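Local coordinates for succinoglycan biosynthesis protein (Bacillus cereus ATCC 14579, PDB 2QGM), which is named for succinoglycan biosynthesis and belongs to the erythromycin esterase-like family, so it may be a hydrolase, although its reaction is not established, at residues A[53-58]-A[383-388]; A[87-92]-A[341-346]; A[59-64]-A[100-105]. All coordinates share one frame; numbering follows the deposited sequence.

Contact 1 (A[53-58]-A[383-388]); sequences KTIEPS and YKMFLL
Met385, a selenomethionine, places CG beside its own backbone N (chi1 -55°), runs extended to SE and then bends at chi3 (-79°), which swings CE up against the backbone of the loop 53-58. Ile55 answers with its short branch: CG1 sits between the backbone N and the carbonyl carbon, while CG2, beside the backbone N, is the methyl that meets the selenium. Ile55 CG2 and Met385 SE are 3.4 Å apart, a tight apolar approach, and the two side chains cross at about a right angle. One atom further along, Met385 CE rests on the peptide between Lys53 and Thr54, 3.7 Å from Thr54 N and 3.8 Å from Lys53 C. The side chain of Met385 thus touches main chain with its end and a methyl group with its selenium, and it supplies most of the contact. Lys53 and Thr54 take part through backbone alone, their own side chains starting off away from the strand. Thr54 instead steadies the loop: its OG1 accepts a bond from Glu56 N (3.0 Å), closing an ST turn around Ile55. Just before the loop, Leu52 pairs with Met385 through the backbone. The contact therefore lies at the margin of the mixed sheet, where the short outermost strand 50-51 pairs antiparallel with 385-389 and the loop that follows 50-51 folds onto the side chain of Met385.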
loop_
_atom_site.group_PDB
_atom_site.type_symbol
_atom_site.label_atom_id
_atom_site.label_comp_id
_atom_site.label_asym_id
_atom_site.label_seq_id
_atom_site.Cartn_x
_atom_site.Cartn_y
_atom_site.Cartn_z
ATOM N N LYS A 53 16.959 16.454 -1.003
ATOM C CA LYS A 53 16.932 17.844 -1.426
ATOM C C LYS A 53 15.583 18.389 -1.858
ATOM O O LYS A 53 15.328 19.585 -1.741
ATOM C CB LYS A 53 17.922 18.051 -2.573
ATOM C CG LYS A 53 17.584 17.222 -3.801
ATOM C CD LYS A 53 18.424 17.605 -5.005
ATOM C CE LYS A 53 18.025 16.772 -6.218
ATOM N NZ LYS A 53 18.738 17.159 -7.476
ATOM N N THR A 54 14.717 17.519 -2.363
ATOM C CA THR A 54 13.413 17.962 -2.853
ATOM C C THR A 54 12.443 16.792 -2.861
ATOM O O THR A 54 12.841 15.653 -2.632
ATOM C CB THR A 54 13.542 18.478 -4.298
ATOM O OG1 THR A 54 12.274 18.942 -4.770
ATOM C CG2 THR A 54 14.035 17.362 -5.219
ATOM N N ILE A 55 11.172 17.084 -3.115
ATOM C CA ILE A 55 10.137 16.058 -3.204
ATOM C C ILE A 55 9.670 15.989 -4.665
ATOM O O ILE A 55 8.916 15.092 -5.041
ATOM C CB ILE A 55 8.902 16.400 -2.336
ATOM C CG1 ILE A 55 8.305 17.727 -2.781
ATOM C CG2 ILE A 55 9.284 16.482 -0.866
ATOM C CD1 ILE A 55 7.040 18.083 -2.045
ATOM N N GLU A 56 10.128 16.942 -5.476
ATOM C CA GLU A 56 9.739 17.031 -6.884
ATOM C C GLU A 56 10.198 15.856 -7.731
ATOM O O GLU A 56 11.387 15.626 -7.902
ATOM C CB GLU A 56 10.255 18.339 -7.497
ATOM C CG GLU A 56 9.623 19.586 -6.903
ATOM C CD GLU A 56 8.103 19.512 -6.878
ATOM O OE1 GLU A 56 7.495 19.288 -7.948
ATOM O OE2 GLU A 56 7.516 19.678 -5.783
ATOM N N PRO A 57 9.244 15.089 -8.283
ATOM C CA PRO A 57 9.607 13.936 -9.111
ATOM C C PRO A 57 10.401 14.274 -10.384
ATOM O O PRO A 57 11.177 13.454 -10.872
ATOM C CB PRO A 57 8.247 13.302 -9.421
ATOM C CG PRO A 57 7.450 13.624 -8.207
ATOM C CD PRO A 57 7.806 15.077 -7.971
ATOM N N SER A 58 10.218 15.482 -10.909
ATOM C CA SER A 58 10.904 15.894 -12.129
ATOM C C SER A 58 12.383 16.244 -11.965
ATOM O O SER A 58 13.125 16.290 -12.950
ATOM C CB SER A 58 10.175 17.077 -12.762
ATOM O OG SER A 58 10.114 18.178 -11.876
ATOM N N TYR A 383 17.976 18.343 9.228
ATOM C CA TYR A 383 17.665 18.103 7.823
ATOM C C TYR A 383 16.149 18.146 7.736
ATOM O O TYR A 383 15.473 17.487 8.524
ATOM C CB TYR A 383 18.129 16.727 7.350
ATOM C CG TYR A 383 19.618 16.570 7.175
ATOM C CD1 TYR A 383 20.371 17.536 6.512
ATOM C CD2 TYR A 383 20.267 15.427 7.625
ATOM C CE1 TYR A 383 21.734 17.363 6.300
ATOM C CE2 TYR A 383 21.624 15.244 7.423
ATOM C CZ TYR A 383 22.354 16.210 6.759
ATOM O OH TYR A 383 23.701 16.011 6.556
ATOM N N LYS A 384 15.616 18.923 6.801
ATOM C CA LYS A 384 14.168 19.016 6.637
ATOM C C LYS A 384 13.598 17.694 6.131
ATOM O O LYS A 384 12.471 17.335 6.455
ATOM C CB LYS A 384 13.815 20.143 5.666
ATOM C CG LYS A 384 13.961 21.540 6.259
ATOM C CD LYS A 384 13.958 22.583 5.156
ATOM C CE LYS A 384 13.868 23.989 5.719
ATOM N NZ LYS A 384 14.869 24.215 6.794
HETATM N N MSE A 385 14.383 16.974 5.334
HETATM C CA MSE A 385 13.969 15.677 4.797
HETATM C C MSE A 385 15.180 14.774 4.658
HETATM O O MSE A 385 16.248 15.219 4.247
HETATM C CB MSE A 385 13.336 15.834 3.423
HETATM C CG MSE A 385 12.183 16.789 3.377
HETATM SE SE MSE A 385 11.593 16.918 1.571
HETATM C CE MSE A 385 12.934 18.106 0.879
ATOM N N PHE A 386 15.018 13.499 4.988
ATOM C CA PHE A 386 16.131 12.584 4.882
ATOM C C PHE A 386 15.739 11.114 4.928
ATOM O O PHE A 386 14.631 10.763 5.345
ATOM C CB PHE A 386 17.152 12.856 5.990
ATOM C CG PHE A 386 16.589 12.776 7.379
ATOM C CD1 PHE A 386 15.953 13.880 7.950
ATOM C CD2 PHE A 386 16.720 11.608 8.131
ATOM C CE1 PHE A 386 15.457 13.828 9.254
ATOM C CE2 PHE A 386 16.226 11.541 9.437
ATOM C CZ PHE A 386 15.594 12.655 10.002
ATOM N N LEU A 387 16.656 10.267 4.469
ATOM C CA LEU A 387 16.470 8.827 4.483
ATOM C C LEU A 387 17.313 8.331 5.632
ATOM O O LEU A 387 18.371 8.892 5.915
ATOM C CB LEU A 387 17.008 8.181 3.206
ATOM C CG LEU A 387 16.360 8.553 1.880
ATOM C CD1 LEU A 387 17.241 8.093 0.733
ATOM C CD2 LEU A 387 14.996 7.911 1.805
ATOM N N LEU A 388 16.853 7.276 6.289
ATOM C CA LEU A 388 17.597 6.693 7.391
ATOM C C LEU A 388 17.485 5.173 7.291
ATOM O O LEU A 388 16.384 4.630 7.338
ATOM C CB LEU A 388 17.033 7.180 8.732
ATOM C CG LEU A 388 17.863 6.778 9.948
ATOM C CD1 LEU A 388 19.221 7.451 9.819
ATOM C CD2 LEU A 388 17.180 7.183 11.257
#

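Contact 2 (A[87-92]-A[341-346]); sequences SEIFTM and STTTEG
Thr343 OG1 is gripped from strand 432-439, bonding to Ile436 O and Thr439 OG1 and, weakly, to Arg437 O, while the carbon part of the same residue looks toward Ile89. This is helix-on-sheet packing: the first turn of helix 87-104, which connects parallel strands 76-79 and 108-111 in a beta-alpha-beta crossover, lies against strand 336-344 of the same mixed sheet. Ile89 carries the contact from the helix side. Its CG1 stands beside the backbone N and the chain runs on extended (chi2 -175°), so CD1 reaches furthest toward the strand. Ser341 OG meets two branches of that isoleucine at once, at 3.4 Å from Ile89 CD1 and 3.6 Å from Ile89 CG2. The hydroxyl is carried to this place by lying anti to the backbone N of Ser341 (chi1 163°). Its polar need is met at least in part by a weak bond with Asn82 N, and its contact with the isoleucine is van der Waals. All three residues are buried, and Glu81 adds to the cover on Ile89. Two strand positions along from the serine, the isoleucine makes a looser second contact, with Ile89 CD1 4.4 Å from Thr343 CB.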
loop_
_atom_site.group_PDB
_atom_site.type_symbol
_atom_site.label_atom_id
_atom_site.label_comp_id
_atom_site.label_asym_id
_atom_site.label_seq_id
_atom_site.Cartn_x
_atom_site.Cartn_y
_atom_site.Cartn_z
ATOM N N SER A 87 0.271 16.037 1.849
ATOM C CA SER A 87 0.691 16.353 0.483
ATOM C C SER A 87 2.112 15.926 0.138
ATOM O O SER A 87 2.325 15.171 -0.816
ATOM C CB SER A 87 0.541 17.851 0.197
ATOM O OG SER A 87 0.962 18.158 -1.121
ATOM N N GLU A 88 3.084 16.414 0.902
ATOM C CA GLU A 88 4.487 16.098 0.650
ATOM C C GLU A 88 4.821 14.622 0.741
ATOM O O GLU A 88 5.762 14.166 0.094
ATOM C CB GLU A 88 5.388 16.883 1.605
ATOM C CG GLU A 88 5.211 18.389 1.529
ATOM C CD GLU A 88 4.053 18.894 2.370
ATOM O OE1 GLU A 88 3.290 18.060 2.909
ATOM O OE2 GLU A 88 3.907 20.130 2.498
ATOM N N ILE A 89 4.078 13.874 1.554
ATOM C CA ILE A 89 4.343 12.444 1.639
ATOM C C ILE A 89 3.911 11.770 0.328
ATOM O O ILE A 89 4.667 10.990 -0.239
ATOM C CB ILE A 89 3.636 11.808 2.849
ATOM C CG1 ILE A 89 4.252 12.373 4.132
ATOM C CG2 ILE A 89 3.786 10.287 2.815
ATOM C CD1 ILE A 89 3.739 11.752 5.418
ATOM N N PHE A 90 2.712 12.084 -0.163
ATOM C CA PHE A 90 2.257 11.501 -1.423
ATOM C C PHE A 90 3.207 11.874 -2.571
ATOM O O PHE A 90 3.581 11.022 -3.382
ATOM C CB PHE A 90 0.843 11.973 -1.799
ATOM C CG PHE A 90 -0.252 11.403 -0.933
ATOM C CD1 PHE A 90 -0.156 10.115 -0.417
ATOM C CD2 PHE A 90 -1.404 12.141 -0.675
ATOM C CE1 PHE A 90 -1.190 9.571 0.343
ATOM C CE2 PHE A 90 -2.444 11.608 0.083
ATOM C CZ PHE A 90 -2.336 10.317 0.593
ATOM N N THR A 91 3.592 13.145 -2.648
ATOM C CA THR A 91 4.477 13.594 -3.715
ATOM C C THR A 91 5.870 12.976 -3.598
ATOM O O THR A 91 6.463 12.600 -4.606
ATOM C CB THR A 91 4.584 15.131 -3.733
ATOM O OG1 THR A 91 3.294 15.684 -4.021
ATOM C CG2 THR A 91 5.567 15.589 -4.805
HETATM N N MSE A 92 6.389 12.863 -2.379
HETATM C CA MSE A 92 7.708 12.265 -2.198
HETATM C C MSE A 92 7.654 10.784 -2.572
HETATM O O MSE A 92 8.618 10.235 -3.094
HETATM C CB MSE A 92 8.191 12.429 -0.755
HETATM C CG MSE A 92 9.535 11.754 -0.427
HETATM SE SE MSE A 92 11.035 12.560 -1.368
HETATM C CE MSE A 92 11.444 11.182 -2.632
ATOM N N SER A 341 7.242 5.771 6.476
ATOM C CA SER A 341 7.106 7.216 6.334
ATOM C C SER A 341 6.946 7.888 7.690
ATOM O O SER A 341 6.116 7.473 8.499
ATOM C CB SER A 341 5.880 7.539 5.476
ATOM O OG SER A 341 5.486 8.896 5.616
ATOM N N THR A 342 7.742 8.925 7.936
ATOM C CA THR A 342 7.652 9.654 9.190
ATOM C C THR A 342 7.590 11.159 8.957
ATOM O O THR A 342 8.181 11.685 8.015
ATOM C CB THR A 342 8.858 9.349 10.143
ATOM O OG1 THR A 342 10.101 9.602 9.474
ATOM C CG2 THR A 342 8.828 7.899 10.602
ATOM N N THR A 343 6.827 11.836 9.806
ATOM C CA THR A 343 6.703 13.281 9.737
ATOM C C THR A 343 6.596 13.791 11.164
ATOM O O THR A 343 6.211 13.051 12.063
ATOM C CB THR A 343 5.477 13.721 8.907
ATOM O OG1 THR A 343 5.483 15.147 8.785
ATOM C CG2 THR A 343 4.182 13.273 9.570
ATOM N N THR A 344 6.945 15.053 11.371
ATOM C CA THR A 344 6.910 15.625 12.714
ATOM C C THR A 344 5.691 16.471 13.057
ATOM O O THR A 344 5.016 16.220 14.054
ATOM C CB THR A 344 8.174 16.471 12.965
ATOM O OG1 THR A 344 9.333 15.633 12.865
ATOM C CG2 THR A 344 8.132 17.103 14.350
ATOM N N GLU A 345 5.409 17.466 12.229
ATOM C CA GLU A 345 4.299 18.374 12.491
ATOM C C GLU A 345 3.595 18.860 11.227
ATOM O O GLU A 345 4.108 18.722 10.118
ATOM C CB GLU A 345 4.825 19.580 13.277
ATOM C CG GLU A 345 6.059 20.223 12.632
ATOM C CD GLU A 345 6.574 21.427 13.404
ATOM O OE1 GLU A 345 5.847 22.443 13.483
ATOM O OE2 GLU A 345 7.710 21.361 13.921
ATOM N N GLY A 346 2.414 19.437 11.413
ATOM C CA GLY A 346 1.658 19.949 10.289
ATOM C C GLY A 346 0.203 19.538 10.322
ATOM O O GLY A 346 -0.259 18.911 11.274
#

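Contact 3 (A[59-64]-A[100-105]); sequences KPFEDL and LVTEMG
Phe61 and Thr102 cross at about a right angle, the aromatic side chain reaching from the loop to the last turn of helix 87-104. The threonine hydroxyl approaches the ring obliquely, with Thr102 OG1 3.8 Å from Phe61 CE2. On the same side of the ring, one bond nearer its root, Glu103 CG comes within 4.4 Å of Phe61 CD2, also at a slant, so the glutamate takes part through its aliphatic stem. Phe61 keeps CG beside its backbone N (chi1 -63°), which turns the ring toward the helix; one of its faces has Lys59 O 3.9 Å above the ring plane, offset toward the rim. Tyr99, one turn back from Glu103, adds an edge-to-face ring contact. Thr102 OG1 occupies the position between its own N and carbonyl carbon (chi1 63°), and from there it bonds to Lys98 O of the preceding turn. The backbone at Phe61 leads into a short 3-10 segment, Leu64 N reaching Phe61 O at 3.0 Å. Arg95 ties this loop to the helix, taking Lys59 O and Pro60 O and forming a salt bridge with Asp63 OD1. Because the threonine hydroxyl is already engaged by its own helix, what joins Phe61 to residues 102 and 103 is van der Waals packing over a small area; Arg95 supplies strong polar ties between loop and helix.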
loop_
_atom_site.group_PDB
_atom_site.type_symbol
_atom_site.label_atom_id
_atom_site.label_comp_id
_atom_site.label_asym_id
_atom_site.label_seq_id
_atom_site.Cartn_x
_atom_site.Cartn_y
_atom_site.Cartn_z
ATOM N N LYS A 59 12.812 16.491 -10.730
ATOM C CA LYS A 59 14.204 16.842 -10.460
ATOM C C LYS A 59 15.160 15.650 -10.492
ATOM O O LYS A 59 14.747 14.505 -10.291
ATOM C CB LYS A 59 14.308 17.536 -9.092
ATOM C CG LYS A 59 13.571 18.861 -9.020
ATOM C CD LYS A 59 14.232 19.915 -9.898
ATOM C CE LYS A 59 13.482 21.234 -9.811
ATOM N NZ LYS A 59 14.158 22.309 -10.587
ATOM N N PRO A 60 16.455 15.914 -10.746
ATOM C CA PRO A 60 17.499 14.882 -10.805
ATOM C C PRO A 60 17.439 13.984 -9.564
ATOM O O PRO A 60 17.030 14.433 -8.499
ATOM C CB PRO A 60 18.786 15.707 -10.865
ATOM C CG PRO A 60 18.363 16.933 -11.596
ATOM C CD PRO A 60 17.035 17.255 -10.942
ATOM N N PHE A 61 17.874 12.735 -9.706
ATOM C CA PHE A 61 17.831 11.774 -8.605
ATOM C C PHE A 61 19.151 11.544 -7.872
ATOM O O PHE A 61 19.351 10.485 -7.272
ATOM C CB PHE A 61 17.322 10.421 -9.120
ATOM C CG PHE A 61 15.921 10.460 -9.656
ATOM C CD1 PHE A 61 14.868 10.872 -8.848
ATOM C CD2 PHE A 61 15.645 10.047 -10.960
ATOM C CE1 PHE A 61 13.557 10.875 -9.323
ATOM C CE2 PHE A 61 14.337 10.044 -11.444
ATOM C CZ PHE A 61 13.286 10.459 -10.624
ATOM N N GLU A 62 20.052 12.520 -7.912
ATOM C CA GLU A 62 21.339 12.364 -7.245
ATOM C C GLU A 62 21.228 12.063 -5.750
ATOM O O GLU A 62 22.012 11.277 -5.219
ATOM C CB GLU A 62 22.201 13.615 -7.442
ATOM C CG GLU A 62 22.821 13.730 -8.824
ATOM C CD GLU A 62 23.773 12.582 -9.138
ATOM O OE1 GLU A 62 24.768 12.408 -8.396
ATOM O OE2 GLU A 62 23.527 11.857 -10.127
ATOM N N ASP A 63 20.257 12.673 -5.074
ATOM C CA ASP A 63 20.111 12.456 -3.638
ATOM C C ASP A 63 19.482 11.114 -3.277
ATOM O O ASP A 63 19.375 10.773 -2.098
ATOM C CB ASP A 63 19.322 13.607 -2.991
ATOM C CG ASP A 63 17.893 13.681 -3.471
ATOM O OD1 ASP A 63 17.618 13.232 -4.603
ATOM O OD2 ASP A 63 17.043 14.202 -2.718
ATOM N N LEU A 64 19.078 10.348 -4.287
ATOM C CA LEU A 64 18.481 9.039 -4.038
ATOM C C LEU A 64 19.468 7.900 -4.279
ATOM O O LEU A 64 19.117 6.727 -4.137
ATOM C CB LEU A 64 17.233 8.838 -4.909
ATOM C CG LEU A 64 16.089 9.817 -4.619
ATOM C CD1 LEU A 64 14.922 9.577 -5.571
ATOM C CD2 LEU A 64 15.647 9.663 -3.174
ATOM N N LEU A 100 12.512 4.266 -8.517
ATOM C CA LEU A 100 12.539 2.801 -8.557
ATOM C C LEU A 100 12.254 2.264 -9.958
ATOM O O LEU A 100 12.883 1.308 -10.410
ATOM C CB LEU A 100 11.506 2.215 -7.585
ATOM C CG LEU A 100 11.776 2.394 -6.091
ATOM C CD1 LEU A 100 10.702 1.670 -5.306
ATOM C CD2 LEU A 100 13.152 1.858 -5.729
ATOM N N VAL A 101 11.306 2.880 -10.654
ATOM C CA VAL A 101 10.959 2.424 -11.995
ATOM C C VAL A 101 12.052 2.729 -13.021
ATOM O O VAL A 101 12.497 1.838 -13.747
ATOM C CB VAL A 101 9.619 3.055 -12.476
ATOM C CG1 VAL A 101 9.375 2.728 -13.937
ATOM C CG2 VAL A 101 8.466 2.518 -11.658
ATOM N N THR A 102 12.496 3.978 -13.048
ATOM C CA THR A 102 13.499 4.419 -14.004
ATOM C C THR A 102 14.952 4.024 -13.737
ATOM O O THR A 102 15.722 3.849 -14.684
ATOM C CB THR A 102 13.460 5.948 -14.166
ATOM O OG1 THR A 102 13.786 6.561 -12.916
ATOM C CG2 THR A 102 12.085 6.411 -14.606
ATOM N N GLU A 103 15.336 3.889 -12.471
ATOM C CA GLU A 103 16.724 3.554 -12.129
ATOM C C GLU A 103 16.964 2.165 -11.519
ATOM O O GLU A 103 18.099 1.681 -11.511
ATOM C CB GLU A 103 17.286 4.613 -11.164
ATOM C CG GLU A 103 17.344 6.038 -11.717
ATOM C CD GLU A 103 18.175 6.148 -12.986
ATOM O OE1 GLU A 103 19.204 5.453 -13.088
ATOM O OE2 GLU A 103 17.807 6.939 -13.877
HETATM N N MSE A 104 15.911 1.521 -11.019
HETATM C CA MSE A 104 16.082 0.218 -10.390
HETATM C C MSE A 104 15.255 -0.935 -10.955
HETATM O O MSE A 104 15.179 -2.006 -10.353
HETATM C CB MSE A 104 15.835 0.348 -8.884
HETATM C CG MSE A 104 16.877 1.200 -8.180
HETATM SE SE MSE A 104 16.720 1.107 -6.270
HETATM C CE MSE A 104 17.286 -0.726 -6.028
ATOM N N GLY A 105 14.632 -0.712 -12.105
ATOM C CA GLY A 105 13.850 -1.760 -12.737
ATOM C C GLY A 105 12.599 -2.254 -12.035
ATOM O O GLY A 105 12.264 -3.431 -12.152
#

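In the fold
Contact 2 is the buried one, whereas contacts 1 and 3 lie at the surface, their centres about 20 Å from the centre of the chain. Contacts 1 and 2 reach the same mixed sheet, one near its edge strand and the other further in; contacts 2 and 3 use opposite ends of helix 87-104. The loop between strand 50-51 and helix 65-71 supplies a segment to both surface contacts, and Lys53 N to Asp63 OD2 (2.8 Å) joins them. Contact 1 also touches contact 2, with Ile55 O packed 3.4 Å from Thr91 CG2. Selenium and methyl pack at the sheet margin, an isoleucine meets a serine hydroxyl and, more loosely, a threonine carbon inside, and an aromatic ring packs against the helix's last turn.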